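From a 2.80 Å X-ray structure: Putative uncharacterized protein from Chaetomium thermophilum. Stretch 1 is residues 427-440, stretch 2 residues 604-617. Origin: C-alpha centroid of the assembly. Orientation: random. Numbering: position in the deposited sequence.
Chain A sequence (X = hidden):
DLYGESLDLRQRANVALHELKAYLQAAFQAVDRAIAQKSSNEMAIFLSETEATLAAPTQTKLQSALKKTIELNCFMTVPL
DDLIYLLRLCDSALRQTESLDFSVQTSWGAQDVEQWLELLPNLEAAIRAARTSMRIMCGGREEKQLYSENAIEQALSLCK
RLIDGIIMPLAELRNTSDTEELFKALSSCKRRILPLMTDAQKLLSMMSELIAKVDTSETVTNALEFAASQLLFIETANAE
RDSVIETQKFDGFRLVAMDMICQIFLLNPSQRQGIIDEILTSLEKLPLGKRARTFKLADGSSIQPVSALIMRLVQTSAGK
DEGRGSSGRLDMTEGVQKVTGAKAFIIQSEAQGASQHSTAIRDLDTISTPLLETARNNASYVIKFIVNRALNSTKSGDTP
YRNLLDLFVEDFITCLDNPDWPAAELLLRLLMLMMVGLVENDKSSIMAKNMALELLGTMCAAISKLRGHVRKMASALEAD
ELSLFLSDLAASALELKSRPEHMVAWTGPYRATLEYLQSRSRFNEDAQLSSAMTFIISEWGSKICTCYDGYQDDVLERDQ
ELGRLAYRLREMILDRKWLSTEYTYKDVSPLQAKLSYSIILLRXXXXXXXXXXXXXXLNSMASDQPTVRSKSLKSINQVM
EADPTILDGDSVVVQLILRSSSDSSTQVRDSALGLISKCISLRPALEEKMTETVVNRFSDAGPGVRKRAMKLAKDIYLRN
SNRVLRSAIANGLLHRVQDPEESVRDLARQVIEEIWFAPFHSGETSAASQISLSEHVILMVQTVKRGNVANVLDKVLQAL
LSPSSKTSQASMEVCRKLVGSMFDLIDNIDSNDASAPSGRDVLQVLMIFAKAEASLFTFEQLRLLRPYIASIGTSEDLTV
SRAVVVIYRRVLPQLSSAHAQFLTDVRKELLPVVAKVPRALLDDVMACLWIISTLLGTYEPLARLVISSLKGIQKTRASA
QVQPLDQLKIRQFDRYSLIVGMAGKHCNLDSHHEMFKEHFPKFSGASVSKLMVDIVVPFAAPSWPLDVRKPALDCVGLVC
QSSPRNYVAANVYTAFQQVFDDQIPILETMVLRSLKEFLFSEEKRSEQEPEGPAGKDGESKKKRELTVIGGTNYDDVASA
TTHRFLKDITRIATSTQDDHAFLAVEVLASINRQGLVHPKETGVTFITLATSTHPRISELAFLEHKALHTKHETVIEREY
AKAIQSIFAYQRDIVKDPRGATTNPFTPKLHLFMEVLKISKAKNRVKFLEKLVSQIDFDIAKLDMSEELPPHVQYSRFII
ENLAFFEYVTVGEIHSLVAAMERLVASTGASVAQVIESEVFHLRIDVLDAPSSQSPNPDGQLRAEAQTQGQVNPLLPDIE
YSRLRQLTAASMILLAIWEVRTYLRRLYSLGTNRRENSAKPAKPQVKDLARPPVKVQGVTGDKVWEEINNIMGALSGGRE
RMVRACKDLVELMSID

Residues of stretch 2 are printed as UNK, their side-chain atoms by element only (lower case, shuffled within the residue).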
ATOM      1  N   LEU A 427      14.483  -2.895 -26.131  1.00  9.53           N
ATOM      2  CA  LEU A 427      13.358  -3.790 -25.887  1.00 10.19           C
ATOM      3  C   LEU A 427      12.575  -3.354 -24.655  1.00 10.44           C
ATOM      4  O   LEU A 427      11.341  -3.268 -24.683  1.00 15.04           O
ATOM      5  CB  LEU A 427      13.868  -5.221 -25.729  1.00 10.54           C
ATOM      6  CG  LEU A 427      14.443  -5.847 -27.001  1.00 10.62           C
ATOM      7  CD1 LEU A 427      15.338  -7.019 -26.663  1.00 10.98           C
ATOM      8  CD2 LEU A 427      13.316  -6.289 -27.918  1.00 11.70           C
ATOM      9  N   LEU A 428      13.285  -3.063 -23.562  1.00 14.23           N
ATOM     10  CA  LEU A 428      12.624  -2.599 -22.347  1.00 13.96           C
ATOM     11  C   LEU A 428      11.944  -1.255 -22.557  1.00 13.38           C
ATOM     12  O   LEU A 428      10.896  -0.990 -21.960  1.00 14.15           O
ATOM     13  CB  LEU A 428      13.637  -2.503 -21.207  1.00 13.14           C
ATOM     14  CG  LEU A 428      14.160  -3.831 -20.660  1.00 13.26           C
ATOM     15  CD1 LEU A 428      15.392  -3.598 -19.794  1.00 13.09           C
ATOM     16  CD2 LEU A 428      13.078  -4.542 -19.868  1.00 14.28           C
ATOM     17  N   ARG A 429      12.526  -0.390 -23.390  1.00 14.83           N
ATOM     18  CA  ARG A 429      11.919   0.909 -23.661  1.00 14.88           C
ATOM     19  C   ARG A 429      10.576   0.744 -24.359  1.00 15.82           C
ATOM     20  O   ARG A 429       9.564   1.309 -23.930  1.00 16.23           O
ATOM     21  CB  ARG A 429      12.858   1.763 -24.512  1.00 15.17           C
ATOM     22  CG  ARG A 429      12.356   3.178 -24.774  1.00 17.15           C
ATOM     23  CD  ARG A 429      12.826   3.693 -26.125  1.00 17.10           C
ATOM     24  NE  ARG A 429      14.280   3.664 -26.253  1.00 17.50           N
ATOM     25  CZ  ARG A 429      14.935   3.911 -27.381  1.00 16.80           C
ATOM     26  NH1 ARG A 429      14.273   4.203 -28.492  1.00 15.82           N
ATOM     27  NH2 ARG A 429      16.260   3.860 -27.401  1.00 16.74           N
ATOM     28  N   LEU A 430      10.550  -0.026 -25.449  1.00 11.43           N
ATOM     29  CA  LEU A 430       9.296  -0.213 -26.171  1.00 12.19           C
ATOM     30  C   LEU A 430       8.277  -0.952 -25.314  1.00 13.77           C
ATOM     31  O   LEU A 430       7.083  -0.618 -25.326  1.00 15.10           O
ATOM     32  CB  LEU A 430       9.553  -0.960 -27.478  1.00 11.89           C
ATOM     33  CG  LEU A 430      10.529  -0.267 -28.431  1.00 11.50           C
ATOM     34  CD1 LEU A 430      10.736  -1.111 -29.668  1.00 13.27           C
ATOM     35  CD2 LEU A 430      10.041   1.118 -28.813  1.00 11.36           C
ATOM     36  N   LEU A 431       8.725  -1.953 -24.557  1.00 23.18           N
ATOM     37  CA  LEU A 431       7.816  -2.645 -23.652  1.00 25.29           C
ATOM     38  C   LEU A 431       7.206  -1.670 -22.651  1.00 26.35           C
ATOM     39  O   LEU A 431       5.994  -1.695 -22.403  1.00 30.32           O
ATOM     40  CB  LEU A 431       8.559  -3.771 -22.935  1.00 26.76           C
ATOM     41  CG  LEU A 431       7.719  -4.959 -22.464  1.00 31.41           C
ATOM     42  CD1 LEU A 431       8.605  -6.163 -22.210  1.00 32.72           C
ATOM     43  CD2 LEU A 431       6.946  -4.615 -21.212  1.00 33.84           C
ATOM     44  N   MET A 432       8.029  -0.786 -22.087  1.00 16.22           N
ATOM     45  CA  MET A 432       7.536   0.181 -21.113  1.00 16.12           C
ATOM     46  C   MET A 432       6.524   1.127 -21.744  1.00 16.78           C
ATOM     47  O   MET A 432       5.438   1.346 -21.197  1.00 18.07           O
ATOM     48  CB  MET A 432       8.714   0.955 -20.515  1.00 15.16           C
ATOM     49  CG  MET A 432       8.312   2.081 -19.578  1.00 17.51           C
ATOM     50  SD  MET A 432       7.998   3.633 -20.440  1.00 19.29           S
ATOM     51  CE  MET A 432       9.654   4.078 -20.959  1.00 18.23           C
ATOM     52  N   LEU A 433       6.865   1.708 -22.897  1.00 13.57           N
ATOM     53  CA  LEU A 433       5.915   2.572 -23.591  1.00 14.47           C
ATOM     54  C   LEU A 433       4.592   1.855 -23.816  1.00 15.60           C
ATOM     55  O   LEU A 433       3.515   2.442 -23.651  1.00 16.81           O
ATOM     56  CB  LEU A 433       6.500   3.036 -24.924  1.00 13.99           C
ATOM     57  CG  LEU A 433       7.766   3.893 -24.851  1.00 14.89           C
ATOM     58  CD1 LEU A 433       8.302   4.165 -26.251  1.00 14.62           C
ATOM     59  CD2 LEU A 433       7.507   5.200 -24.109  1.00 13.77           C
ATOM     60  N   MET A 434       4.654   0.573 -24.179  1.00 21.37           N
ATOM     61  CA  MET A 434       3.432  -0.175 -24.444  1.00 23.89           C
ATOM     62  C   MET A 434       2.615  -0.375 -23.174  1.00 25.68           C
ATOM     63  O   MET A 434       1.383  -0.263 -23.200  1.00 27.61           O
ATOM     64  CB  MET A 434       3.779  -1.515 -25.082  1.00 24.71           C
ATOM     65  CG  MET A 434       2.568  -2.310 -25.532  1.00 27.60           C
ATOM     66  SD  MET A 434       3.000  -3.621 -26.681  1.00 28.85           S
ATOM     67  CE  MET A 434       3.487  -2.663 -28.117  1.00 28.53           C
ATOM     68  N   MET A 435       3.275  -0.674 -22.052  1.00 24.48           N
ATOM     69  CA  MET A 435       2.536  -0.894 -20.812  1.00 25.70           C
ATOM     70  C   MET A 435       1.922   0.402 -20.297  1.00 25.56           C
ATOM     71  O   MET A 435       0.758   0.418 -19.879  1.00 27.32           O
ATOM     72  CB  MET A 435       3.449  -1.517 -19.756  1.00 25.09           C
ATOM     73  CG  MET A 435       3.980  -2.882 -20.148  1.00 25.63           C
ATOM     74  SD  MET A 435       2.675  -4.043 -20.595  1.00 29.03           S
ATOM     75  CE  MET A 435       3.544  -5.096 -21.753  1.00 28.51           C
ATOM     76  N   VAL A 436       2.683   1.496 -20.314  1.00 18.12           N
ATOM     77  CA  VAL A 436       2.109   2.794 -19.967  1.00 19.03           C
ATOM     78  C   VAL A 436       0.886   3.063 -20.833  1.00 20.36           C
ATOM     79  O   VAL A 436      -0.171   3.478 -20.342  1.00 21.91           O
ATOM     80  CB  VAL A 436       3.162   3.908 -20.113  1.00 18.06           C
ATOM     81  CG1 VAL A 436       2.530   5.281 -19.901  1.00 19.24           C
ATOM     82  CG2 VAL A 436       4.294   3.695 -19.124  1.00 17.06           C
ATOM     83  N   GLY A 437       1.014   2.818 -22.138  1.00 19.92           N
ATOM     84  CA  GLY A 437      -0.125   2.995 -23.024  1.00 21.30           C
ATOM     85  C   GLY A 437      -1.328   2.180 -22.592  1.00 22.79           C
ATOM     86  O   GLY A 437      -2.454   2.681 -22.562  1.00 24.49           O
ATOM     87  N   LEU A 438      -1.105   0.907 -22.245  1.00 22.36           N
ATOM     88  CA  LEU A 438      -2.216   0.053 -21.832  1.00 23.92           C
ATOM     89  C   LEU A 438      -2.864   0.568 -20.555  1.00 25.15           C
ATOM     90  O   LEU A 438      -4.088   0.484 -20.395  1.00 27.03           O
ATOM     91  CB  LEU A 438      -1.737  -1.388 -21.641  1.00 23.33           C
ATOM     92  CG  LEU A 438      -1.410  -2.195 -22.903  1.00 22.75           C
ATOM     93  CD1 LEU A 438      -0.882  -3.575 -22.532  1.00 22.36           C
ATOM     94  CD2 LEU A 438      -2.624  -2.323 -23.818  1.00 24.34           C
ATOM     95  N   VAL A 439      -2.064   1.106 -19.633  1.00 36.82           N
ATOM     96  CA  VAL A 439      -2.619   1.593 -18.373  1.00 38.95           C
ATOM     97  C   VAL A 439      -3.366   2.905 -18.576  1.00 41.41           C
ATOM     98  O   VAL A 439      -4.307   3.208 -17.833  1.00 42.54           O
ATOM     99  CB  VAL A 439      -1.498   1.739 -17.325  1.00 37.40           C
ATOM    100  CG1 VAL A 439      -2.026   2.369 -16.037  1.00 38.66           C
ATOM    101  CG2 VAL A 439      -0.880   0.388 -17.025  1.00 36.44           C
ATOM    102  N   GLU A 440      -2.980   3.697 -19.575  1.00 41.94           N
ATOM    103  CA  GLU A 440      -3.485   5.059 -19.696  1.00 45.70           C
ATOM    104  C   GLU A 440      -4.733   5.186 -20.564  1.00 49.27           C
ATOM    105  O   GLU A 440      -5.349   6.258 -20.569  1.00 50.64           O
ATOM    106  CB  GLU A 440      -2.387   5.977 -20.246  1.00 45.79           C
ATOM    107  CG  GLU A 440      -1.306   6.301 -19.223  1.00 45.87           C
ATOM    108  CD  GLU A 440      -0.317   7.339 -19.714  1.00 45.49           C
ATOM    109  OE1 GLU A 440      -0.295   7.615 -20.933  1.00 45.82           O
ATOM    110  OE2 GLU A 440       0.436   7.884 -18.879  1.00 45.14           O
ATOM    111  N   UNK A 604      18.617   7.730 -21.352  1.00 12.69           N
ATOM    112  CA  UNK A 604      17.816   7.028 -22.339  1.00 13.05           C
ATOM    113  C   UNK A 604      16.335   7.246 -22.059  1.00 13.71           C
ATOM    114  O   UNK A 604      15.930   7.580 -20.944  1.00 13.71           O
ATOM    115  o   UNK A 604      17.583   4.892 -21.192  1.00 12.49           O
ATOM    116  c   UNK A 604      18.131   5.532 -22.335  1.00 12.61           C
ATOM    117  N   UNK A 605      15.519   7.054 -23.096  1.00 24.68           N
ATOM    118  CA  UNK A 605      14.084   7.259 -22.947  1.00 15.75           C
ATOM    119  C   UNK A 605      13.483   6.285 -21.942  1.00 15.40           C
ATOM    120  O   UNK A 605      12.464   6.591 -21.313  1.00 17.57           O
ATOM    121  c   UNK A 605      11.918   7.454 -24.278  1.00 19.30           C
ATOM    122  n   UNK A 605       9.922   7.371 -25.639  1.00 21.27           N
ATOM    123  c   UNK A 605      11.247   7.260 -25.622  1.00 19.85           C
ATOM    124  o   UNK A 605      11.908   7.010 -26.634  1.00 18.81           O
ATOM    125  c   UNK A 605      13.395   7.122 -24.305  1.00 16.66           C
ATOM    126  N   UNK A 606      14.100   5.116 -21.766  1.00 17.04           N
ATOM    127  CA  UNK A 606      13.594   4.143 -20.802  1.00 17.18           C
ATOM    128  C   UNK A 606      13.766   4.644 -19.372  1.00 16.74           C
ATOM    129  O   UNK A 606      12.789   4.786 -18.628  1.00 16.70           O
ATOM    130  c   UNK A 606      13.535  -0.050 -17.903  1.00 18.45           C
ATOM    131  c   UNK A 606      14.813   0.430 -18.099  1.00 17.29           C
ATOM    132  c   UNK A 606      14.034   1.805 -19.910  1.00 16.79           C
ATOM    133  c   UNK A 606      14.307   2.803 -20.997  1.00 14.05           C
ATOM    134  c   UNK A 606      12.757   1.312 -19.705  1.00 17.33           C
ATOM    135  c   UNK A 606      15.059   1.351 -19.099  1.00 16.57           C
ATOM    136  c   UNK A 606      12.506   0.393 -18.707  1.00 14.09           C
ATOM    137  N   UNK A 607      15.007   4.923 -18.968  1.00 19.17           N
ATOM    138  CA  UNK A 607      15.263   5.326 -17.590  1.00 18.63           C
ATOM    139  C   UNK A 607      14.633   6.676 -17.276  1.00 18.00           C
ATOM    140  O   UNK A 607      14.150   6.894 -16.158  1.00 17.86           O
ATOM    141  c   UNK A 607      16.766   5.368 -17.326  1.00 19.50           C
ATOM    142  s   UNK A 607      17.538   3.741 -17.258  1.00 20.89           S
ATOM    143  N   UNK A 608      14.628   7.595 -18.241  1.00 13.64           N
ATOM    144  CA  UNK A 608      14.042   8.909 -18.012  1.00 14.37           C
ATOM    145  C   UNK A 608      12.561   8.836 -17.670  1.00 15.14           C
ATOM    146  O   UNK A 608      12.008   9.828 -17.185  1.00 15.82           O
ATOM    147  c   UNK A 608      14.253   9.800 -19.238  1.00 20.01           C
ATOM    148  o   UNK A 608      14.898  11.411 -21.375  1.00 23.90           O
ATOM    149  c   UNK A 608      15.821  11.321 -20.533  1.00 22.36           C
ATOM    150  o   UNK A 608      16.859  12.018 -20.593  1.00 22.60           O
ATOM    151  c   UNK A 608      15.676  10.329 -19.388  1.00 20.18           C
ATOM    152  N   UNK A 609      11.908   7.698 -17.905  1.00 15.16           N
ATOM    153  CA  UNK A 609      10.502   7.534 -17.556  1.00 15.97           C
ATOM    154  C   UNK A 609      10.288   7.195 -16.086  1.00 15.49           C
ATOM    155  O   UNK A 609       9.141   7.238 -15.621  1.00 16.23           O
ATOM    156  c   UNK A 609       9.875   6.443 -18.423  1.00 16.32           C
ATOM    157  N   UNK A 610      11.359   6.876 -15.356  1.00 15.84           N
ATOM    158  CA  UNK A 610      11.298   6.497 -13.947  1.00 15.06           C
ATOM    159  C   UNK A 610      10.198   7.238 -13.199  1.00 15.65           C
ATOM    160  O   UNK A 610       9.150   6.657 -12.893  1.00 16.94           O
ATOM    161  c   UNK A 610      13.071   6.677  -9.535  1.00 13.15           C
ATOM    162  c   UNK A 610      12.707   4.447 -10.299  1.00 14.51           C
ATOM    163  c   UNK A 610      12.979   7.134 -10.834  1.00 12.69           C
ATOM    164  c   UNK A 610      12.616   4.910 -11.595  1.00 14.24           C
ATOM    165  c   UNK A 610      12.936   5.330  -9.269  1.00 14.05           C
ATOM    166  c   UNK A 610      12.746   6.258 -11.876  1.00 13.27           C
ATOM    167  c   UNK A 610      12.653   6.756 -13.286  1.00 13.20           C
ATOM    168  N   UNK A 611      10.422   8.521 -12.916  1.00 17.06           N
ATOM    169  CA  UNK A 611       9.436   9.341 -12.242  1.00 17.91           C
ATOM    170  C   UNK A 611       8.021   9.004 -12.659  1.00 19.30           C
ATOM    171  O   UNK A 611       7.223   8.526 -11.843  1.00 19.57           O
ATOM    172  N   UNK A 612       7.717   9.200 -13.944  1.00 17.77           N
ATOM    173  CA  UNK A 612       6.365   8.956 -14.433  1.00 19.19           C
ATOM    174  C   UNK A 612       5.861   7.594 -13.976  1.00 18.87           C
ATOM    175  O   UNK A 612       4.861   7.493 -13.255  1.00 19.65           O
ATOM    176  c   UNK A 612       6.332   9.058 -15.958  1.00 19.96           C
ATOM    177  N   UNK A 613       6.567   6.528 -14.357  1.00 26.24           N
ATOM    178  CA  UNK A 613       6.050   5.197 -14.063  1.00 27.44           C
ATOM    179  C   UNK A 613       5.996   4.973 -12.561  1.00 26.99           C
ATOM    180  O   UNK A 613       5.078   4.309 -12.061  1.00 28.84           O
ATOM    181  c   UNK A 613       6.875   4.111 -14.789  1.00 28.91           C
ATOM    182  c   UNK A 613       8.359   4.207 -14.431  1.00 29.53           C
ATOM    183  c   UNK A 613       6.661   4.232 -16.300  1.00 30.34           C
ATOM    184  c   UNK A 613       9.239   3.205 -15.160  1.00 30.16           C
ATOM    185  N   UNK A 614       6.931   5.560 -11.810  1.00 16.28           N
ATOM    186  CA  UNK A 614       6.872   5.444 -10.358  1.00 16.83           C
ATOM    187  C   UNK A 614       5.521   5.924  -9.844  1.00 18.92           C
ATOM    188  O   UNK A 614       4.874   5.253  -9.032  1.00 20.11           O
ATOM    189  c   UNK A 614       8.050   6.248  -8.185  1.00 16.69           C
ATOM    190  c   UNK A 614       8.051   4.839  -7.609  1.00 16.22           C
ATOM    191  c   UNK A 614       9.264   7.026  -7.691  1.00 15.06           C
ATOM    192  c   UNK A 614       8.016   6.231  -9.717  1.00 15.00           C
ATOM    193  N   UNK A 615       5.058   7.073 -10.343  1.00 28.54           N
ATOM    194  CA  UNK A 615       3.731   7.548  -9.969  1.00 29.48           C
ATOM    195  C   UNK A 615       2.676   6.500 -10.293  1.00 30.52           C
ATOM    196  O   UNK A 615       1.857   6.143  -9.438  1.00 33.06           O
ATOM    197  n   UNK A 615       5.458  10.121 -10.268  1.00 32.78           N
ATOM    198  c   UNK A 615       4.153  10.041 -10.042  1.00 33.58           C
ATOM    199  o   UNK A 615       3.550  10.854  -9.344  1.00 35.87           O
ATOM    200  c   UNK A 615       3.428   8.870 -10.674  1.00 31.96           C
ATOM    201  N   UNK A 616       2.701   5.970 -11.520  1.00 21.11           N
ATOM    202  CA  UNK A 616       1.751   4.926 -11.894  1.00 22.31           C
ATOM    203  C   UNK A 616       1.760   3.823 -10.850  1.00 21.71           C
ATOM    204  O   UNK A 616       0.707   3.307 -10.454  1.00 23.17           O
ATOM    205  c   UNK A 616       2.076   4.383 -13.300  1.00 22.21           C
ATOM    206  c   UNK A 616       1.439   3.006 -13.524  1.00 22.97           C
ATOM    207  c   UNK A 616       2.080   5.054 -15.766  1.00 23.47           C
ATOM    208  c   UNK A 616       1.600   5.371 -14.366  1.00 23.68           C
ATOM    209  N   UNK A 617       2.949   3.458 -10.375  1.00 21.60           N
ATOM    210  CA  UNK A 617       3.047   2.416  -9.363  1.00 23.33           C
ATOM    211  C   UNK A 617       2.421   2.878  -8.052  1.00 24.17           C
ATOM    212  O   UNK A 617       1.578   2.180  -7.475  1.00 26.52           O
ATOM    213  c   UNK A 617       4.333  -0.458  -9.430  1.00 29.89           C
ATOM    214  c   UNK A 617       4.779   0.676  -8.515  1.00 28.38           C
ATOM    215  c   UNK A 617       6.255   0.547  -8.171  1.00 28.06           C
ATOM    216  c   UNK A 617       4.512   2.031  -9.163  1.00 24.62           C
TER

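Position 604 carries one carbon and then one oxygen, and reaches no atom of stretch 1: Ser-604. Its OG accepts a weak hydrogen bond from the backbone N of position 607, 3.4 Å away.

Position 605 has three carbons in a row, the third bearing one oxygen and one nitrogen: an amide on a two-carbon stem, so Gln-605. The extended chain lies along stretch 1, with OE1 3.5 Å from Arg-429 CD and NE2 3.6 Å from Leu-433 CD2. Both neighbours are carbons, so the amide packs here without a hydrogen bond.

At 606 one carbon leads to a ring of six carbons with no oxygen: Phe-606. Leu-428 CB sits over one ring face, 4.1 Å from the centroid and 14° off the normal, a CH-pi contact. Met-432 CB lies at the ring edge, 4.1 Å from CD1. The backbones are close here, the CA atoms of Arg-429 and Phe-606 being 4.6 Å apart, and Arg-429 CB meets Phe-606 CB at 3.9 Å.

Position 607 shows one carbon and then one sulfur, with the CA-to-CB bond directed away from stretch 1 and no contact made: Cys-607. Position 608 has three carbons, the last with two oxygens, a carboxylate; Glu-608 is exposed and touches nothing on stretch 1.

Position 609 has a single side-chain carbon, pointing toward stretch 1, hence Ala-609. Met-432 CE comes within 3.5 Å of Ala-609 CB, 3.8 Å of Gln-605 O and 3.9 Å of Phe-606 CA, so the methionine tip rests on the backbone of this turn as well as on the alanine methyl.

Position 610 repeats the one-carbon stem and six-carbon ring, but Phe-610 is out of reach of stretch 1. Position 611 has no side-chain atoms, so it is Gly-611. Position 612 has one carbon, on a CA-to-CB bond pointing toward stretch 1, but Ala-612 CB stays 6.6 Å from Val-436 CG2.

Position 613 has four carbons, forked at the first, one arm two carbons long: Ile-613. Its CG2 meets Val-436 CG2 at 3.7 Å and Met-432 CG at 4.3 Å.

The four carbons of 614 fork at the second, giving Leu-614, out of reach. Position 615 has two carbons, the second with oxygen and nitrogen: Asn-615, whose ND2 donates to Gly-611 O at 2.9 Å.

Position 616 again forks at its first carbon, with one longer arm: Ile-616. Its CD1 lies 4.2 Å from Val-436 CG1, and its CG2 lies 4.3 Å from Val-439 CG1. Position 617, four carbons forked at the second, is Leu-617, also out of reach.

The contact is apolar packing with no hydrogen bond across it, burying 548 Å². The helices cross at 41°, and the chains open from Phe-606 toward Ile-613, where Ile-613 CA lies 7.5 Å from Val-436 CA. The design rule is graded: an aromatic ring and an alanine serve the close end around Met-432, beta-branched side chains meet farther along, and Gln-605 covers the exposed margin.

Stretch 2 604-617: SQFCEAFGAILNIL
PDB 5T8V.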